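Exo-alpha-sialidase (Clostridium perfringens, PDB 2V72) binds galactose through its family 32 carbohydrate-binding module and, as a sialidase, probably releases terminal sialic acid from host glycans. Local coordinates at residues E85-A88 against V93-L96; A20-G25 against G47-P52. All coordinates share one frame; numbering follows the deposited sequence.

Contact 1 (E85-A88 against V93-L96); sequences EIHA and VETL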
ATOM      1  N   GLU A  85      -5.629   7.356   1.958  1.00 50.24           N
ATOM      2  CA  GLU A  85      -6.680   6.743   2.765  1.00 50.28           C
ATOM      3  C   GLU A  85      -6.357   5.267   2.862  1.00 50.14           C
ATOM      4  O   GLU A  85      -5.792   4.689   1.933  1.00 50.41           O
ATOM      5  CB  GLU A  85      -8.042   6.873   2.092  1.00 50.34           C
ATOM      6  CG  GLU A  85      -8.739   8.225   2.203  1.00 50.67           C
ATOM      7  CD  GLU A  85     -10.058   8.253   1.421  1.00 50.51           C
ATOM      8  OE1 GLU A  85     -10.357   7.262   0.714  1.00 51.29           O
ATOM      9  OE2 GLU A  85     -10.787   9.264   1.500  1.00 49.76           O
ATOM     10  N   ILE A  86      -6.709   4.657   3.986  1.00 50.08           N
ATOM     11  CA  ILE A  86      -6.588   3.216   4.153  1.00 50.10           C
ATOM     12  C   ILE A  86      -7.943   2.630   4.577  1.00 50.30           C
ATOM     13  O   ILE A  86      -8.542   3.074   5.555  1.00 49.76           O
ATOM     14  CB  ILE A  86      -5.468   2.841   5.171  1.00 50.22           C
ATOM     15  CG1 ILE A  86      -4.116   3.454   4.758  1.00 50.40           C
ATOM     16  CG2 ILE A  86      -5.370   1.318   5.344  1.00 50.53           C
ATOM     17  CD1 ILE A  86      -2.912   2.971   5.572  1.00 49.66           C
ATOM     18  N   HIS A  87      -8.428   1.657   3.810  1.00 50.96           N
ATOM     19  CA  HIS A  87      -9.676   0.960   4.114  1.00 51.60           C
ATOM     20  C   HIS A  87      -9.362  -0.493   4.368  1.00 52.47           C
ATOM     21  O   HIS A  87      -8.438  -1.045   3.765  1.00 52.46           O
ATOM     22  CB  HIS A  87     -10.662   1.019   2.944  1.00 51.25           C
ATOM     23  CG  HIS A  87     -11.151   2.391   2.612  1.00 50.60           C
ATOM     24  ND1 HIS A  87     -10.377   3.313   1.940  1.00 50.23           N
ATOM     25  CD2 HIS A  87     -12.349   2.987   2.826  1.00 49.88           C
ATOM     26  CE1 HIS A  87     -11.075   4.421   1.760  1.00 50.18           C
ATOM     27  NE2 HIS A  87     -12.273   4.252   2.293  1.00 49.63           N
ATOM     28  N   ALA A  88     -10.132  -1.108   5.262  1.00 53.54           N
ATOM     29  CA  ALA A  88     -10.008  -2.533   5.531  1.00 54.78           C
ATOM     30  C   ALA A  88     -11.276  -3.247   5.093  1.00 55.56           C
ATOM     31  O   ALA A  88     -12.369  -2.692   5.185  1.00 55.51           O
ATOM     32  CB  ALA A  88      -9.739  -2.779   7.012  1.00 54.74           C
ATOM     33  N   VAL A  93     -17.182  -6.483   4.939  1.00 64.19           N
ATOM     34  CA  VAL A  93     -17.508  -5.066   5.072  1.00 64.35           C
ATOM     35  C   VAL A  93     -16.246  -4.237   4.852  1.00 64.24           C
ATOM     36  O   VAL A  93     -15.187  -4.567   5.385  1.00 64.34           O
ATOM     37  CB  VAL A  93     -18.127  -4.751   6.464  1.00 64.46           C
ATOM     38  CG1 VAL A  93     -18.511  -3.276   6.573  1.00 64.82           C
ATOM     39  CG2 VAL A  93     -19.354  -5.638   6.732  1.00 64.40           C
ATOM     40  N   GLU A  94     -16.360  -3.182   4.047  1.00 64.12           N
ATOM     41  CA  GLU A  94     -15.258  -2.244   3.829  1.00 63.68           C
ATOM     42  C   GLU A  94     -15.436  -0.996   4.688  1.00 63.26           C
ATOM     43  O   GLU A  94     -16.521  -0.412   4.733  1.00 63.15           O
ATOM     44  CB  GLU A  94     -15.139  -1.862   2.353  1.00 63.79           C
ATOM     45  CG  GLU A  94     -13.998  -0.891   2.055  1.00 64.12           C
ATOM     46  CD  GLU A  94     -13.693  -0.777   0.576  1.00 64.88           C
ATOM     47  OE1 GLU A  94     -12.673  -1.349   0.130  1.00 65.30           O
ATOM     48  OE2 GLU A  94     -14.478  -0.126  -0.145  1.00 65.18           O
ATOM     49  N   THR A  95     -14.356  -0.588   5.351  1.00 62.56           N
ATOM     50  CA  THR A  95     -14.396   0.513   6.310  1.00 61.84           C
ATOM     51  C   THR A  95     -13.091   1.314   6.347  1.00 61.05           C
ATOM     52  O   THR A  95     -12.008   0.738   6.437  1.00 60.91           O
ATOM     53  CB  THR A  95     -14.765   0.005   7.729  1.00 61.91           C
ATOM     54  OG1 THR A  95     -14.393   0.978   8.714  1.00 62.90           O
ATOM     55  CG2 THR A  95     -14.066  -1.318   8.044  1.00 62.43           C
ATOM     56  N   LEU A  96     -13.222   2.641   6.274  1.00 60.15           N
ATOM     57  CA  LEU A  96     -12.099   3.575   6.388  1.00 59.33           C
ATOM     58  C   LEU A  96     -11.474   3.512   7.781  1.00 59.01           C
ATOM     59  O   LEU A  96     -12.162   3.680   8.794  1.00 58.81           O
ATOM     60  CB  LEU A  96     -12.557   5.008   6.081  1.00 59.18           C
ATOM     61  CG  LEU A  96     -11.489   6.112   6.045  1.00 58.99           C
ATOM     62  CD1 LEU A  96     -10.739   6.128   4.725  1.00 58.51           C
ATOM     63  CD2 LEU A  96     -12.095   7.476   6.311  1.00 59.22           C
TER

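Contact 2 (A20-G25 against G47-P52); sequences ATSEEG and GSDALP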
ATOM      1  N   ALA A  20      -4.141  -3.675  -8.315  1.00 46.06           N
ATOM      2  CA  ALA A  20      -4.197  -2.215  -8.401  1.00 45.57           C
ATOM      3  C   ALA A  20      -5.088  -1.718  -9.544  1.00 45.66           C
ATOM      4  O   ALA A  20      -5.284  -2.413 -10.536  1.00 45.65           O
ATOM      5  CB  ALA A  20      -2.808  -1.642  -8.526  1.00 45.13           C
ATOM      6  N   THR A  21      -5.614  -0.507  -9.391  1.00 45.63           N
ATOM      7  CA  THR A  21      -6.526   0.086 -10.361  1.00 45.70           C
ATOM      8  C   THR A  21      -5.742   0.682 -11.536  1.00 45.95           C
ATOM      9  O   THR A  21      -6.303   0.931 -12.614  1.00 45.58           O
ATOM     10  CB  THR A  21      -7.388   1.188  -9.708  1.00 45.70           C
ATOM     11  OG1 THR A  21      -6.533   2.170  -9.103  1.00 45.56           O
ATOM     12  CG2 THR A  21      -8.308   0.599  -8.653  1.00 45.25           C
ATOM     13  N   SER A  22      -4.449   0.918 -11.297  1.00 45.91           N
ATOM     14  CA  SER A  22      -3.504   1.387 -12.311  1.00 45.79           C
ATOM     15  C   SER A  22      -2.130   0.800 -12.038  1.00 46.03           C
ATOM     16  O   SER A  22      -1.639   0.840 -10.899  1.00 46.02           O
ATOM     17  CB  SER A  22      -3.405   2.905 -12.311  1.00 45.56           C
ATOM     18  OG  SER A  22      -2.517   3.336 -13.330  1.00 45.29           O
ATOM     19  N   GLU A  23      -1.517   0.239 -13.080  1.00 45.87           N
ATOM     20  CA  GLU A  23      -0.178  -0.313 -12.964  1.00 46.04           C
ATOM     21  C   GLU A  23       0.566  -0.274 -14.286  1.00 45.99           C
ATOM     22  O   GLU A  23       0.028  -0.652 -15.343  1.00 46.16           O
ATOM     23  CB  GLU A  23      -0.175  -1.721 -12.327  1.00 46.04           C
ATOM     24  CG  GLU A  23      -0.948  -2.818 -13.063  1.00 47.10           C
ATOM     25  CD  GLU A  23      -1.512  -3.892 -12.127  1.00 47.39           C
ATOM     26  OE1 GLU A  23      -0.742  -4.508 -11.362  1.00 49.55           O
ATOM     27  OE2 GLU A  23      -2.737  -4.140 -12.165  1.00 50.52           O
ATOM     28  N   GLU A  24       1.794   0.229 -14.222  1.00 45.44           N
ATOM     29  CA  GLU A  24       2.734   0.129 -15.319  1.00 44.97           C
ATOM     30  C   GLU A  24       3.084  -1.339 -15.478  1.00 44.83           C
ATOM     31  O   GLU A  24       3.231  -2.048 -14.479  1.00 44.59           O
ATOM     32  CB  GLU A  24       3.989   0.961 -15.020  1.00 44.78           C
ATOM     33  CG  GLU A  24       5.028   0.978 -16.140  1.00 44.62           C
ATOM     34  CD  GLU A  24       4.480   1.475 -17.480  1.00 44.23           C
ATOM     35  OE1 GLU A  24       3.740   2.488 -17.509  1.00 43.78           O
ATOM     36  OE2 GLU A  24       4.803   0.846 -18.509  1.00 44.00           O
ATOM     37  N   GLY A  25       3.196  -1.793 -16.728  1.00 44.60           N
ATOM     38  CA  GLY A  25       3.507  -3.187 -17.035  1.00 44.58           C
ATOM     39  C   GLY A  25       4.723  -3.700 -16.289  1.00 44.84           C
ATOM     40  O   GLY A  25       4.724  -4.816 -15.772  1.00 45.39           O
ATOM     41  N   GLY A  47       0.889   8.712 -17.401  1.00 48.15           N
ATOM     42  CA  GLY A  47       0.034   9.626 -16.645  1.00 48.38           C
ATOM     43  C   GLY A  47      -1.439   9.603 -17.011  1.00 49.01           C
ATOM     44  O   GLY A  47      -2.162  10.563 -16.729  1.00 49.09           O
ATOM     45  N   SER A  48      -1.892   8.514 -17.630  1.00 49.23           N
ATOM     46  CA  SER A  48      -3.258   8.452 -18.168  1.00 49.47           C
ATOM     47  C   SER A  48      -4.268   8.173 -17.082  1.00 49.61           C
ATOM     48  O   SER A  48      -5.433   8.539 -17.199  1.00 50.01           O
ATOM     49  CB  SER A  48      -3.377   7.393 -19.270  1.00 49.56           C
ATOM     50  OG  SER A  48      -2.931   6.129 -18.815  1.00 49.03           O
ATOM     51  N   ASP A  49      -3.811   7.510 -16.025  1.00 49.78           N
ATOM     52  CA  ASP A  49      -4.656   7.176 -14.901  1.00 49.57           C
ATOM     53  C   ASP A  49      -4.432   8.184 -13.768  1.00 49.45           C
ATOM     54  O   ASP A  49      -3.646   7.943 -12.845  1.00 49.29           O
ATOM     55  CB  ASP A  49      -4.388   5.737 -14.450  1.00 49.45           C
ATOM     56  CG  ASP A  49      -4.802   4.712 -15.491  1.00 50.02           C
ATOM     57  OD1 ASP A  49      -5.787   4.964 -16.221  1.00 51.83           O
ATOM     58  OD2 ASP A  49      -4.150   3.648 -15.579  1.00 48.29           O
ATOM     59  N   ALA A  50      -5.125   9.318 -13.859  1.00 49.14           N
ATOM     60  CA  ALA A  50      -5.049  10.367 -12.842  1.00 49.28           C
ATOM     61  C   ALA A  50      -5.494   9.870 -11.457  1.00 49.27           C
ATOM     62  O   ALA A  50      -6.378   9.016 -11.354  1.00 49.28           O
ATOM     63  CB  ALA A  50      -5.880  11.570 -13.269  1.00 49.27           C
ATOM     64  N   LEU A  51      -4.880  10.410 -10.405  1.00 49.14           N
ATOM     65  CA  LEU A  51      -5.241  10.064  -9.018  1.00 49.07           C
ATOM     66  C   LEU A  51      -6.650  10.568  -8.654  1.00 49.21           C
ATOM     67  O   LEU A  51      -7.139  11.524  -9.263  1.00 49.42           O
ATOM     68  CB  LEU A  51      -4.194  10.602  -8.027  1.00 48.94           C
ATOM     69  CG  LEU A  51      -2.729  10.191  -8.251  1.00 48.27           C
ATOM     70  CD1 LEU A  51      -1.790  11.048  -7.421  1.00 48.31           C
ATOM     71  CD2 LEU A  51      -2.490   8.700  -7.986  1.00 47.68           C
ATOM     72  N   PRO A  52      -7.320   9.922  -7.674  1.00 49.01           N
ATOM     73  CA  PRO A  52      -6.886   8.756  -6.896  1.00 48.57           C
ATOM     74  C   PRO A  52      -6.782   7.433  -7.657  1.00 48.14           C
ATOM     75  O   PRO A  52      -7.604   7.127  -8.527  1.00 48.16           O
ATOM     76  CB  PRO A  52      -7.942   8.650  -5.789  1.00 48.67           C
ATOM     77  CG  PRO A  52      -9.123   9.338  -6.307  1.00 49.23           C
ATOM     78  CD  PRO A  52      -8.645  10.405  -7.246  1.00 49.03           C
TER

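Contact 1 (E85-A88 against V93-L96)
Glu85 CG rests against the Leu96 methyl CD1 at 3.8 Å, the two side chains crossing at about a right angle. Its extended chain then carries OE1 into the plane of the His87 ring, at the ring's edge. The Ile86 side chain leads away from 93-96, packing on Val97 and Ala98 further along the same strand; within 93-96 it is the Ile86 carbonyl O that comes near Leu96 CA. At His87, CG stands anti to the carbonyl carbon (chi1 -65°), which lays the imidazole beside Leu96. CD1 of Leu96 sits over one face as a CH-pi contact, 3.7 Å from the His87 ring centroid and displaced toward the rim, so that CE1 and NE2 are the ring atoms it meets. His87 CB also touches Glu94 CG, and His87 CA-H makes a bent CA-H...O contact with Thr95 O. Ala88 forms the hydrogen-bonded pair with Thr95: Ala88 N gives to Thr95 O at 2.9 Å, nearly straight at 167°, and Thr95 N returns a bond of 2.9 Å to Ala88 O. The same Ala88 O is approached by Glu94 CA-H, at 3.2 Å from CA, and by Thr95 CG2. His87 and Leu96, the non-hydrogen-bonded pair, share one face of the sheet; Ala88 and Thr95 share the other. This is the antiparallel hairpin of strands 84-90 and 93-101, the latter an outermost strand of its five-stranded sheet. Strand 121-129 flanks 84-90 on its other side, bonding to Glu85 and His87, while Ala88 packs on Ile117 and Ala119 of strand 116-119.

Contact 2 (A20-G25 against G47-P52)
Ser22 and Asp49 join two loops through a single side-chain hydrogen bond. Starting from Ser22, CB points toward the other loop and packs 3.7 Å from Asp49 CB, with Asp49 OD2 slightly nearer to it. One bond further, the hydroxyl OG stands anti to the backbone N (chi1 -178°), a rotation that carries it to the carboxylate. There Ser22 OG donates to Asp49 OD2 over 2.8 Å, and OD2 receives it through its anti lone pair, the one turned from OD1. The hydroxyl also lies 3.2 Å from Asp49 CB, so it sits alongside the aspartate side chain as well as meeting its end. Ser22 OG has a second partner, Lys44 N, which makes it both donor to the carboxylate and acceptor from a backbone amide. These two bonds grip the buried hydroxyl and fix its rotation. The Asp49 side chain also touches Lys44, so serine, aspartate and the chain at Lys44 converge here. The Ser22 side chain is about 11 Å from the bound galactose. The loop 20-25 leaves strand 17-20, and the loop 47-52 runs into strand 53-59 through a cis peptide before Pro52. Those two strands are antiparallel neighbours in the sheet, joined near their ends by Thr21 bonding to Ser54. Strand 41-42 adjoins the first loop, where Trp41 NE1 bonds to Ser22 O and Glu24 pairs by backbone with His42, a galactose-pocket residue.

Along the chain both segments of contact 2 precede those of contact 1; the centres are 20 Å apart and the nearest atoms about 7 Å, so the two do not meet. Both relate to one five-stranded antiparallel sheet of the F5/8 type C domain: contact 1 lies in it, as the hairpin that finishes one edge, and contact 2 joins loops that adjoin its strands 17-20 and 53-59 toward the opposite edge, with strand 121-129 between the two pairs. In contact 2, segment 20-25 bonds through Glu24 to the galactose-pocket residues His42 and Trp45, while contact 1 is plain sheet structure. Together they illustrate a beta-sandwich scaffold whose loops carry the sugar-binding site.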